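Local atomic coordinates of adenosine monophosphate-protein transferase (Sulfolobus tokodaii, PDB entry 2EKM), a protein that is of unproven function but belongs to the adenosine-specific kinase family and may transfer adenosine monophosphate to proteins. Residues E14-I19 with Y87-F92; C50-K55 with A80-V85; A114-V119 with D135-L140. All coordinates share one frame; numbering follows the deposited sequence.

How the interactions relate
Interactions 1 and 2 both use strand 83-89 of the five-stranded antiparallel sheet: 14-19 with 87-92 joins its C-terminal end to strand 16-22, while 50-55 with 80-85 holds the turn leading into it against the end of strand 44-50. They touch where V18 CG2 lies 3.9 Å from V85 CG1. Interaction 3 belongs to the three-stranded sheet, yet its L117 CD2 packs 3.9 Å from V18 CG1 of interaction 1. All the touching residues of interaction 2 are buried, while interactions 1 and 3 are partly so. Chemistry follows place: paired strands, an aromatic face and bridging waters in interaction 1, which touches no other subunit; a tight turn in interaction 2 and a strand exit in interaction 3, both meeting a neighbouring subunit.

Interaction 1. Residues E14-I19 with Y87-F92; sequences EGTNVI and YIKNGF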
ATOM      1  N   GLU A  14     -20.765 -10.249 -12.823  1.00 24.85           N
ATOM      2  CA  GLU A  14     -21.047  -9.108 -13.685  1.00 26.66           C
ATOM      3  C   GLU A  14     -21.811  -8.045 -12.905  1.00 24.71           C
ATOM      4  O   GLU A  14     -22.745  -8.361 -12.172  1.00 23.99           O
ATOM      5  CB  GLU A  14     -21.889  -9.555 -14.884  1.00 31.84           C
ATOM      6  CG  GLU A  14     -22.203  -8.452 -15.882  1.00 38.83           C
ATOM      7  CD  GLU A  14     -23.261  -8.869 -16.893  1.00 43.93           C
ATOM      8  OE1 GLU A  14     -24.435  -9.023 -16.493  1.00 46.72           O
ATOM      9  OE2 GLU A  14     -22.917  -9.048 -18.083  1.00 47.21           O
ATOM     10  N   GLY A  15     -21.407  -6.790 -13.061  1.00 23.54           N
ATOM     11  CA  GLY A  15     -22.080  -5.710 -12.364  1.00 24.07           C
ATOM     12  C   GLY A  15     -21.439  -5.308 -11.045  1.00 24.60           C
ATOM     13  O   GLY A  15     -21.729  -4.234 -10.513  1.00 25.11           O
ATOM     14  N   THR A  16     -20.567  -6.153 -10.508  1.00 22.02           N
ATOM     15  CA  THR A  16     -19.923  -5.829  -9.243  1.00 20.16           C
ATOM     16  C   THR A  16     -18.449  -5.472  -9.390  1.00 19.87           C
ATOM     17  O   THR A  16     -17.825  -5.688 -10.433  1.00 18.13           O
ATOM     18  CB  THR A  16     -19.999  -6.996  -8.236  1.00 19.75           C
ATOM     19  OG1 THR A  16     -19.155  -8.063  -8.684  1.00 17.96           O
ATOM     20  CG2 THR A  16     -21.429  -7.500  -8.100  1.00 18.55           C
ATOM     21  N   ASN A  17     -17.911  -4.917  -8.315  1.00 17.66           N
ATOM     22  CA  ASN A  17     -16.509  -4.547  -8.234  1.00 18.44           C
ATOM     23  C   ASN A  17     -16.066  -5.054  -6.869  1.00 19.16           C
ATOM     24  O   ASN A  17     -16.860  -5.081  -5.926  1.00 18.15           O
ATOM     25  CB  ASN A  17     -16.346  -3.030  -8.304  1.00 18.27           C
ATOM     26  CG  ASN A  17     -16.169  -2.521  -9.723  1.00 19.94           C
ATOM     27  OD1 ASN A  17     -15.048  -2.449 -10.230  1.00 17.96           O
ATOM     28  ND2 ASN A  17     -17.276  -2.170 -10.372  1.00 16.20           N
ATOM     29  N   VAL A  18     -14.813  -5.475  -6.763  1.00 17.94           N
ATOM     30  CA  VAL A  18     -14.316  -5.960  -5.492  1.00 18.63           C
ATOM     31  C   VAL A  18     -13.122  -5.111  -5.081  1.00 18.48           C
ATOM     32  O   VAL A  18     -12.347  -4.667  -5.925  1.00 18.44           O
ATOM     33  CB  VAL A  18     -13.906  -7.457  -5.583  1.00 19.23           C
ATOM     34  CG1 VAL A  18     -12.661  -7.615  -6.452  1.00 19.35           C
ATOM     35  CG2 VAL A  18     -13.679  -8.022  -4.184  1.00 17.73           C
ATOM     36  N   ILE A  19     -13.010  -4.858  -3.785  1.00 17.32           N
ATOM     37  CA  ILE A  19     -11.908  -4.085  -3.228  1.00 17.23           C
ATOM     38  C   ILE A  19     -11.335  -4.923  -2.091  1.00 17.58           C
ATOM     39  O   ILE A  19     -12.046  -5.277  -1.146  1.00 19.15           O
ATOM     40  CB  ILE A  19     -12.383  -2.725  -2.665  1.00 17.66           C
ATOM     41  CG1 ILE A  19     -12.970  -1.868  -3.789  1.00 18.38           C
ATOM     42  CG2 ILE A  19     -11.200  -1.990  -2.025  1.00 18.10           C
ATOM     43  CD1 ILE A  19     -13.603  -0.579  -3.308  1.00 16.25           C
ATOM     44  N   TYR A  87     -17.353  -5.851  -1.617  1.00 19.06           N
ATOM     45  CA  TYR A  87     -18.003  -6.047  -2.905  1.00 18.22           C
ATOM     46  C   TYR A  87     -19.029  -4.930  -3.000  1.00 17.44           C
ATOM     47  O   TYR A  87     -19.744  -4.664  -2.035  1.00 14.78           O
ATOM     48  CB  TYR A  87     -18.708  -7.405  -2.964  1.00 17.29           C
ATOM     49  CG  TYR A  87     -17.815  -8.544  -3.392  1.00 17.71           C
ATOM     50  CD1 TYR A  87     -17.641  -8.848  -4.740  1.00 18.06           C
ATOM     51  CD2 TYR A  87     -17.133  -9.313  -2.451  1.00 17.25           C
ATOM     52  CE1 TYR A  87     -16.810  -9.890  -5.141  1.00 17.14           C
ATOM     53  CE2 TYR A  87     -16.298 -10.356  -2.841  1.00 16.18           C
ATOM     54  CZ  TYR A  87     -16.142 -10.638  -4.187  1.00 17.67           C
ATOM     55  OH  TYR A  87     -15.313 -11.662  -4.580  1.00 17.20           O
ATOM     56  N   ILE A  88     -19.093  -4.266  -4.149  1.00 17.42           N
ATOM     57  CA  ILE A  88     -20.055  -3.185  -4.334  1.00 17.90           C
ATOM     58  C   ILE A  88     -20.770  -3.303  -5.671  1.00 19.54           C
ATOM     59  O   ILE A  88     -20.241  -3.865  -6.626  1.00 20.02           O
ATOM     60  CB  ILE A  88     -19.385  -1.782  -4.263  1.00 17.83           C
ATOM     61  CG1 ILE A  88     -18.348  -1.633  -5.380  1.00 17.27           C
ATOM     62  CG2 ILE A  88     -18.755  -1.572  -2.887  1.00 17.07           C
ATOM     63  CD1 ILE A  88     -17.711  -0.253  -5.454  1.00 14.22           C
ATOM     64  N   LYS A  89     -21.982  -2.765  -5.719  1.00 19.70           N
ATOM     65  CA  LYS A  89     -22.759  -2.736  -6.921  1.00 21.41           C
ATOM     66  C   LYS A  89     -23.583  -1.472  -6.928  1.00 20.71           C
ATOM     67  O   LYS A  89     -23.809  -0.838  -5.904  1.00 19.11           O
ATOM     68  CB  LYS A  89     -23.673  -3.959  -6.899  1.00 22.75           C
ATOM     69  CG  LYS A  89     -24.225  -4.316  -8.277  1.00 30.71           C
ATOM     70  CD  LYS A  89     -25.372  -5.320  -8.169  1.00 35.15           C
ATOM     71  CE  LYS A  89     -25.861  -5.474  -6.727  1.00 39.98           C
ATOM     72  NZ  LYS A  89     -27.228  -5.986  -6.721  1.00 42.41           N
ATOM     73  N   ASN A  90     -24.021  -1.041  -8.107  1.00 19.75           N
ATOM     74  CA  ASN A  90     -24.773   0.203  -8.239  1.00 19.99           C
ATOM     75  C   ASN A  90     -23.894   1.362  -7.760  1.00 19.07           C
ATOM     76  O   ASN A  90     -24.361   2.315  -7.132  1.00 19.67           O
ATOM     77  CB  ASN A  90     -26.073   0.132  -7.427  1.00 19.37           C
ATOM     78  CG  ASN A  90     -27.068   1.194  -7.838  1.00 21.88           C
ATOM     79  OD1 ASN A  90     -27.155   1.541  -9.014  1.00 24.10           O
ATOM     80  ND2 ASN A  90     -27.835   1.706  -6.878  1.00 22.37           N
ATOM     81  N   GLY A  91     -22.609   1.245  -8.067  1.00 19.94           N
ATOM     82  CA  GLY A  91     -21.623   2.243  -7.699  1.00 18.39           C
ATOM     83  C   GLY A  91     -20.279   1.727  -8.178  1.00 19.61           C
ATOM     84  O   GLY A  91     -20.186   0.573  -8.609  1.00 18.66           O
ATOM     85  N   PHE A  92     -19.239   2.555  -8.100  1.00 18.15           N
ATOM     86  CA  PHE A  92     -17.916   2.149  -8.561  1.00 18.24           C
ATOM     87  C   PHE A  92     -16.820   2.440  -7.545  1.00 18.23           C
ATOM     88  O   PHE A  92     -16.977   3.288  -6.669  1.00 17.24           O
ATOM     89  CB  PHE A  92     -17.581   2.864  -9.875  1.00 20.72           C
ATOM     90  CG  PHE A  92     -18.617   2.675 -10.954  1.00 23.09           C
ATOM     91  CD1 PHE A  92     -18.747   1.453 -11.608  1.00 24.03           C
ATOM     92  CD2 PHE A  92     -19.460   3.727 -11.317  1.00 23.87           C
ATOM     93  CE1 PHE A  92     -19.701   1.276 -12.617  1.00 26.07           C
ATOM     94  CE2 PHE A  92     -20.419   3.565 -12.324  1.00 27.14           C
ATOM     95  CZ  PHE A  92     -20.538   2.334 -12.976  1.00 26.15           C
TER
HETATM   96  O   HOH W   1     -23.441  -2.230 -10.598  1.00 25.77           O
HETATM   97  O   HOH W   2     -19.930  -2.188  -9.091  1.00 24.88           O
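V18 lays its CG2 methyl over one face of the Y87 ring, 3.7 Å from the ring centroid and 14° off the ring normal, a CH-pi contact between neighbours of a non-hydrogen-bonded antiparallel pair. V18 CG2 stands anti to its backbone N (chi1 69° for CG1), beside the carbonyl carbon, and from there meets the ring. Next along the strands, N17 and I88 form the hydrogen-bonded pair: N17 N gives a bond to I88 O of 3.1 Å, and I88 N returns one to N17 O of 3.0 Å. On that pair's face N17 CB packs on I88 CG1 at 3.8 Å. Past the strand ends, water 1 joins G15 O to N90 N; water 2 sits beside the N17-I88 pair and accepts from N17 ND2 at 2.9 Å. The amide of N17 meets the F92 ring at its edge, the two planes 84° apart. L67, L70 and A71 of helix 65-78 also touch the Y87 side chain, and its OH bonds T74 OG1 and E11 O. An alanine at Y87 would probably leave V18 CG2 facing a gap and T74 without this hydroxyl partner. Paired amides thus set the strand register, while the tyrosine joins sheet to helix through both ring and hydroxyl.

Interaction 2. Residues C50-K55 with A80-V85; sequences CEASGK and AGHTFV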
ATOM      1  N   CYS A  50     -11.074 -10.435   8.166  1.00 18.51           N
ATOM      2  CA  CYS A  50     -10.471 -11.591   8.813  1.00 18.50           C
ATOM      3  C   CYS A  50      -9.839 -11.316  10.176  1.00 19.08           C
ATOM      4  O   CYS A  50      -8.667 -10.944  10.264  1.00 18.37           O
ATOM      5  CB  CYS A  50      -9.423 -12.224   7.894  1.00 18.38           C
ATOM      6  SG  CYS A  50     -10.078 -12.932   6.353  1.00 21.73           S
ATOM      7  N   GLU A  51     -10.620 -11.491  11.238  1.00 18.79           N
ATOM      8  CA  GLU A  51     -10.101 -11.313  12.592  1.00 19.00           C
ATOM      9  C   GLU A  51      -8.946 -12.316  12.672  1.00 17.99           C
ATOM     10  O   GLU A  51      -9.118 -13.490  12.338  1.00 18.91           O
ATOM     11  CB  GLU A  51     -11.189 -11.648  13.609  1.00 19.36           C
ATOM     12  CG  GLU A  51     -10.719 -11.712  15.045  1.00 22.49           C
ATOM     13  CD  GLU A  51     -11.840 -12.091  15.988  1.00 23.21           C
ATOM     14  OE1 GLU A  51     -12.600 -13.030  15.662  1.00 24.02           O
ATOM     15  OE2 GLU A  51     -11.960 -11.455  17.051  1.00 25.07           O
ATOM     16  N   ALA A  52      -7.777 -11.862  13.110  1.00 17.78           N
ATOM     17  CA  ALA A  52      -6.594 -12.723  13.138  1.00 18.91           C
ATOM     18  C   ALA A  52      -6.177 -13.300  14.486  1.00 18.76           C
ATOM     19  O   ALA A  52      -5.124 -13.935  14.591  1.00 16.42           O
ATOM     20  CB  ALA A  52      -5.414 -11.969  12.516  1.00 18.37           C
ATOM     21  N   SER A  53      -6.999 -13.079  15.504  1.00 19.33           N
ATOM     22  CA  SER A  53      -6.724 -13.573  16.849  1.00 20.06           C
ATOM     23  C   SER A  53      -8.045 -13.932  17.512  1.00 21.51           C
ATOM     24  O   SER A  53      -9.108 -13.763  16.916  1.00 21.72           O
ATOM     25  CB  SER A  53      -6.023 -12.497  17.674  1.00 22.64           C
ATOM     26  OG  SER A  53      -6.832 -11.335  17.755  1.00 23.74           O
ATOM     27  N   GLY A  54      -7.979 -14.417  18.748  1.00 22.28           N
ATOM     28  CA  GLY A  54      -9.193 -14.783  19.448  1.00 21.95           C
ATOM     29  C   GLY A  54      -9.945 -15.854  18.684  1.00 22.35           C
ATOM     30  O   GLY A  54      -9.377 -16.891  18.345  1.00 22.35           O
ATOM     31  N   LYS A  55     -11.216 -15.600  18.392  1.00 22.79           N
ATOM     32  CA  LYS A  55     -12.039 -16.566  17.673  1.00 23.01           C
ATOM     33  C   LYS A  55     -11.698 -16.685  16.186  1.00 23.09           C
ATOM     34  O   LYS A  55     -12.172 -17.598  15.510  1.00 19.79           O
ATOM     35  CB  LYS A  55     -13.519 -16.221  17.853  1.00 24.49           C
ATOM     36  CG  LYS A  55     -13.991 -16.354  19.295  1.00 27.00           C
ATOM     37  CD  LYS A  55     -15.452 -15.973  19.458  1.00 28.57           C
ATOM     38  CE  LYS A  55     -15.902 -16.177  20.904  1.00 31.60           C
ATOM     39  NZ  LYS A  55     -17.315 -15.764  21.126  1.00 28.62           N
ATOM     40  N   ALA A  80      -6.102 -15.013   4.808  1.00 16.66           N
ATOM     41  CA  ALA A  80      -4.981 -14.328   5.445  1.00 17.20           C
ATOM     42  C   ALA A  80      -5.451 -13.363   6.533  1.00 17.10           C
ATOM     43  O   ALA A  80      -6.284 -12.490   6.285  1.00 17.11           O
ATOM     44  CB  ALA A  80      -4.168 -13.580   4.397  1.00 17.17           C
ATOM     45  N   GLY A  81      -4.912 -13.527   7.738  1.00 16.26           N
ATOM     46  CA  GLY A  81      -5.290 -12.659   8.838  1.00 15.46           C
ATOM     47  C   GLY A  81      -5.276 -11.174   8.513  1.00 15.73           C
ATOM     48  O   GLY A  81      -4.382 -10.683   7.821  1.00 15.93           O
ATOM     49  N   HIS A  82      -6.288 -10.468   9.016  1.00 18.09           N
ATOM     50  CA  HIS A  82      -6.456  -9.023   8.838  1.00 19.48           C
ATOM     51  C   HIS A  82      -6.773  -8.519   7.425  1.00 20.03           C
ATOM     52  O   HIS A  82      -6.682  -7.319   7.140  1.00 16.09           O
ATOM     53  CB  HIS A  82      -5.246  -8.273   9.416  1.00 19.38           C
ATOM     54  CG  HIS A  82      -5.343  -8.037  10.893  1.00 21.34           C
ATOM     55  ND1 HIS A  82      -6.478  -8.334  11.619  1.00 22.93           N
ATOM     56  CD2 HIS A  82      -4.469  -7.491  11.772  1.00 20.47           C
ATOM     57  CE1 HIS A  82      -6.299  -7.980  12.880  1.00 21.08           C
ATOM     58  NE2 HIS A  82      -5.087  -7.466  12.998  1.00 21.36           N
ATOM     59  N   THR A  83      -7.156  -9.438   6.550  1.00 18.75           N
ATOM     60  CA  THR A  83      -7.526  -9.085   5.186  1.00 18.52           C
ATOM     61  C   THR A  83      -8.993  -8.658   5.194  1.00 17.85           C
ATOM     62  O   THR A  83      -9.810  -9.248   5.903  1.00 17.03           O
ATOM     63  CB  THR A  83      -7.397 -10.301   4.230  1.00 17.18           C
ATOM     64  OG1 THR A  83      -6.048 -10.777   4.230  1.00 16.67           O
ATOM     65  CG2 THR A  83      -7.787  -9.908   2.810  1.00 19.22           C
ATOM     66  N   PHE A  84      -9.326  -7.616   4.439  1.00 17.99           N
ATOM     67  CA  PHE A  84     -10.715  -7.202   4.349  1.00 17.52           C
ATOM     68  C   PHE A  84     -11.105  -7.247   2.877  1.00 19.42           C
ATOM     69  O   PHE A  84     -10.271  -7.023   1.993  1.00 19.24           O
ATOM     70  CB  PHE A  84     -10.948  -5.813   4.982  1.00 17.54           C
ATOM     71  CG  PHE A  84     -10.382  -4.653   4.200  1.00 18.03           C
ATOM     72  CD1 PHE A  84     -11.050  -4.149   3.088  1.00 18.00           C
ATOM     73  CD2 PHE A  84      -9.220  -4.016   4.623  1.00 16.74           C
ATOM     74  CE1 PHE A  84     -10.570  -3.024   2.410  1.00 15.35           C
ATOM     75  CE2 PHE A  84      -8.733  -2.892   3.955  1.00 16.71           C
ATOM     76  CZ  PHE A  84      -9.413  -2.395   2.845  1.00 16.13           C
ATOM     77  N   VAL A  85     -12.364  -7.582   2.624  1.00 17.14           N
ATOM     78  CA  VAL A  85     -12.881  -7.687   1.269  1.00 17.93           C
ATOM     79  C   VAL A  85     -14.199  -6.940   1.171  1.00 18.46           C
ATOM     80  O   VAL A  85     -15.078  -7.102   2.020  1.00 19.06           O
ATOM     81  CB  VAL A  85     -13.128  -9.167   0.871  1.00 17.41           C
ATOM     82  CG1 VAL A  85     -13.754  -9.240  -0.523  1.00 17.76           C
ATOM     83  CG2 VAL A  85     -11.817  -9.940   0.897  1.00 13.99           C
TER
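C50 and the A80-T83 turn are joined by two backbone hydrogen bonds: H82 N to C50 O at 2.7 Å, and C50 N to T83 O at 2.9 Å. The turn is a type II beta turn at the start of strand 83-89, and these bonds place it against the last residue of strand 44-50, its neighbour in the five-stranded antiparallel sheet. The N-H...O angles, 147° at H82 N and 159° at C50 N, show that the second bond is the straighter.

Inside the turn, A80 O accepts from both T83 N and T83 OG1, the two donors arriving from the same face of the carbonyl plane. The hydroxyl bond is short, 2.7 Å between T83 OG1 and A80 O, although OG1 stands well above that plane.

C50 points its side chain into this polar framework: its CB comes 3.5 Å from A80 O, and its SG, anti to the carbonyl carbon, lies 3.7 Å from T83 O. The C50 side chain also touches A75 of helix 65-78. G81 fits tightly, since a CB there would clash with A52 CB. H82 also bonds S23 through its backbone, and its ring meets that of F49. D135 of the second subunit packs against both A52 and H82. On the imidazole itself, A52 CB sits over one face, 3.9 Å above the ring plane and displaced toward the rim near ND1.

Interaction 3. Residues A114-V119 with D135-L140; sequences ANPLQV and DGYTPL
N115 and D135 bring their side chains together at about a right angle, with N115 CB 3.6 Å from D135 OD1 and the amide and carboxylate planes 61° apart. The first torsion of the aspartate accounts for this meeting: D135 CG is anti to the backbone N (chi1 -170°), and the carboxylate reaches back to the flank of the asparagine. The approach of OD1 is to the CB methylene, so it is packing here and not a polar pairing. The carboxylate's polar partners lie outside the two segments: OD1 accepts from T113 OG1, and OD2 bonds H82 ND1 of the third subunit, which fixes both oxygens.

L117 faces D135 in a non-hydrogen-bonded antiparallel pair. Its CG is anti to the backbone N, and chi2 of 75° brings CD1 over the aspartate backbone, 3.9 Å from D135 CA.

At the outer end, the Y137 side chain crosses the P116 ring at about a right angle. The phenol tip does the touching, with Y137 OH 3.6 Å from P116 CG. A single backbone hydrogen bond closes the contact, from G136 N to P116 O at 3.1 Å, nearly in line with the carbonyl. G136 has a positive phi, a conformation that suits glycine, and the chain leaves the strand here. Q126 of the third subunit bonds both P116 O and G136 O, so the same exit is gripped from across the interface.

Within the subunit, strand 117-123 runs between strands 4-10 and 128-135 in the three-stranded antiparallel sheet. P116 packs on R9 of strand 4-10, while L117 meets V133 of strand 128-135 and reaches V18 and I20 of strand 16-22, linking this sheet to the five-stranded one.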
ATOM      1  N   ALA A 114     -12.762  -4.918 -11.503  1.00 20.02           N
ATOM      2  CA  ALA A 114     -13.874  -5.731 -11.980  1.00 20.30           C
ATOM      3  C   ALA A 114     -13.290  -6.743 -12.966  1.00 20.58           C
ATOM      4  O   ALA A 114     -13.993  -7.617 -13.468  1.00 22.16           O
ATOM      5  CB  ALA A 114     -14.919  -4.858 -12.670  1.00 20.99           C
ATOM      6  N   ASN A 115     -11.994  -6.605 -13.237  1.00 20.85           N
ATOM      7  CA  ASN A 115     -11.274  -7.492 -14.151  1.00 21.95           C
ATOM      8  C   ASN A 115     -11.007  -8.815 -13.431  1.00 21.84           C
ATOM      9  O   ASN A 115     -11.047  -8.908 -12.211  1.00 20.88           O
ATOM     10  CB  ASN A 115      -9.923  -6.879 -14.525  1.00 23.79           C
ATOM     11  CG  ASN A 115     -10.057  -5.638 -15.376  1.00 26.52           C
ATOM     12  OD1 ASN A 115      -9.238  -4.724 -15.287  1.00 30.46           O
ATOM     13  ND2 ASN A 115     -11.077  -5.604 -16.220  1.00 25.72           N
ATOM     14  N   PRO A 116     -10.790  -9.839 -14.274  1.00 20.77           N
ATOM     15  CA  PRO A 116     -10.464 -11.129 -13.699  1.00 21.60           C
ATOM     16  C   PRO A 116      -9.330 -10.919 -12.688  1.00 20.58           C
ATOM     17  O   PRO A 116      -8.351 -10.242 -13.014  1.00 18.46           O
ATOM     18  CB  PRO A 116      -9.988 -12.011 -14.890  1.00 20.89           C
ATOM     19  CG  PRO A 116     -10.831 -11.457 -16.001  1.00 22.81           C
ATOM     20  CD  PRO A 116     -10.755  -9.960 -15.760  1.00 21.15           C
ATOM     21  N   LEU A 117      -9.473 -11.432 -11.471  1.00 19.71           N
ATOM     22  CA  LEU A 117      -8.476 -11.168 -10.443  1.00 18.30           C
ATOM     23  C   LEU A 117      -7.980 -12.379  -9.671  1.00 19.67           C
ATOM     24  O   LEU A 117      -8.756 -13.247  -9.276  1.00 17.88           O
ATOM     25  CB  LEU A 117      -9.041 -10.147  -9.450  1.00 18.01           C
ATOM     26  CG  LEU A 117      -8.184  -9.753  -8.239  1.00 19.28           C
ATOM     27  CD1 LEU A 117      -7.055  -8.831  -8.680  1.00 16.99           C
ATOM     28  CD2 LEU A 117      -9.065  -9.050  -7.200  1.00 16.72           C
ATOM     29  N   GLN A 118      -6.668 -12.413  -9.451  1.00 19.13           N
ATOM     30  CA  GLN A 118      -6.032 -13.476  -8.688  1.00 17.96           C
ATOM     31  C   GLN A 118      -5.304 -12.827  -7.512  1.00 18.85           C
ATOM     32  O   GLN A 118      -4.663 -11.785  -7.670  1.00 16.49           O
ATOM     33  CB  GLN A 118      -5.005 -14.227  -9.539  1.00 17.91           C
ATOM     34  CG  GLN A 118      -5.573 -15.189 -10.570  1.00 16.94           C
ATOM     35  CD  GLN A 118      -4.480 -15.817 -11.417  1.00 18.49           C
ATOM     36  OE1 GLN A 118      -4.621 -16.937 -11.916  1.00 20.93           O
ATOM     37  NE2 GLN A 118      -3.382 -15.091 -11.589  1.00 17.85           N
ATOM     38  N   VAL A 119      -5.415 -13.433  -6.336  1.00 17.80           N
ATOM     39  CA  VAL A 119      -4.732 -12.922  -5.158  1.00 17.00           C
ATOM     40  C   VAL A 119      -3.626 -13.921  -4.838  1.00 18.25           C
ATOM     41  O   VAL A 119      -3.878 -15.122  -4.730  1.00 17.30           O
ATOM     42  CB  VAL A 119      -5.689 -12.787  -3.950  1.00 16.77           C
ATOM     43  CG1 VAL A 119      -4.918 -12.319  -2.725  1.00 16.86           C
ATOM     44  CG2 VAL A 119      -6.797 -11.790  -4.274  1.00 15.86           C
ATOM     45  N   ASP A 135      -4.022  -8.438 -11.452  1.00 17.68           N
ATOM     46  CA  ASP A 135      -5.198  -7.689 -11.861  1.00 17.79           C
ATOM     47  C   ASP A 135      -5.256  -7.560 -13.379  1.00 19.12           C
ATOM     48  O   ASP A 135      -4.531  -6.763 -13.970  1.00 17.40           O
ATOM     49  CB  ASP A 135      -5.159  -6.290 -11.237  1.00 18.60           C
ATOM     50  CG  ASP A 135      -6.462  -5.534 -11.413  1.00 19.92           C
ATOM     51  OD1 ASP A 135      -7.273  -5.938 -12.270  1.00 20.65           O
ATOM     52  OD2 ASP A 135      -6.666  -4.529 -10.699  1.00 19.85           O
ATOM     53  N   GLY A 136      -6.119  -8.347 -14.006  1.00 19.48           N
ATOM     54  CA  GLY A 136      -6.239  -8.271 -15.447  1.00 19.19           C
ATOM     55  C   GLY A 136      -5.075  -8.910 -16.174  1.00 18.88           C
ATOM     56  O   GLY A 136      -4.388  -9.782 -15.636  1.00 18.42           O
ATOM     57  N   TYR A 137      -4.834  -8.447 -17.394  1.00 18.24           N
ATOM     58  CA  TYR A 137      -3.781  -9.017 -18.222  1.00 19.44           C
ATOM     59  C   TYR A 137      -2.579  -8.115 -18.468  1.00 20.52           C
ATOM     60  O   TYR A 137      -2.581  -6.936 -18.107  1.00 19.51           O
ATOM     61  CB  TYR A 137      -4.395  -9.456 -19.552  1.00 21.36           C
ATOM     62  CG  TYR A 137      -5.594 -10.363 -19.367  1.00 21.79           C
ATOM     63  CD1 TYR A 137      -5.430 -11.695 -18.986  1.00 23.59           C
ATOM     64  CD2 TYR A 137      -6.893  -9.880 -19.523  1.00 24.02           C
ATOM     65  CE1 TYR A 137      -6.528 -12.524 -18.762  1.00 24.15           C
ATOM     66  CE2 TYR A 137      -8.005 -10.704 -19.300  1.00 25.32           C
ATOM     67  CZ  TYR A 137      -7.812 -12.024 -18.920  1.00 25.04           C
ATOM     68  OH  TYR A 137      -8.892 -12.848 -18.693  1.00 24.80           O
ATOM     69  N   THR A 138      -1.556  -8.692 -19.095  1.00 19.09           N
ATOM     70  CA  THR A 138      -0.320  -7.983 -19.404  1.00 19.87           C
ATOM     71  C   THR A 138      -0.518  -7.051 -20.599  1.00 19.37           C
ATOM     72  O   THR A 138      -1.358  -7.306 -21.459  1.00 18.91           O
ATOM     73  CB  THR A 138       0.813  -8.981 -19.725  1.00 19.79           C
ATOM     74  OG1 THR A 138       0.457  -9.749 -20.883  1.00 19.89           O
ATOM     75  CG2 THR A 138       1.036  -9.931 -18.546  1.00 19.13           C
ATOM     76  N   PRO A 139       0.263  -5.961 -20.666  1.00 21.29           N
ATOM     77  CA  PRO A 139       0.173  -4.980 -21.755  1.00 21.22           C
ATOM     78  C   PRO A 139       0.569  -5.516 -23.130  1.00 22.51           C
ATOM     79  O   PRO A 139       1.571  -6.211 -23.271  1.00 22.35           O
ATOM     80  CB  PRO A 139       1.084  -3.854 -21.276  1.00 20.37           C
ATOM     81  CG  PRO A 139       2.116  -4.579 -20.461  1.00 21.87           C
ATOM     82  CD  PRO A 139       1.286  -5.563 -19.682  1.00 21.49           C
ATOM     83  N   LEU A 140      -0.223  -5.173 -24.142  1.00 22.96           N
ATOM     84  CA  LEU A 140       0.027  -5.626 -25.508  1.00 24.17           C
ATOM     85  C   LEU A 140       0.620  -4.565 -26.427  1.00 26.39           C
ATOM     86  O   LEU A 140       0.819  -4.820 -27.617  1.00 28.39           O
ATOM     87  CB  LEU A 140      -1.267  -6.150 -26.128  1.00 22.88           C
ATOM     88  CG  LEU A 140      -1.850  -7.414 -25.499  1.00 20.84           C
ATOM     89  CD1 LEU A 140      -3.188  -7.728 -26.135  1.00 18.51           C
ATOM     90  CD2 LEU A 140      -0.875  -8.571 -25.675  1.00 20.64           C
TER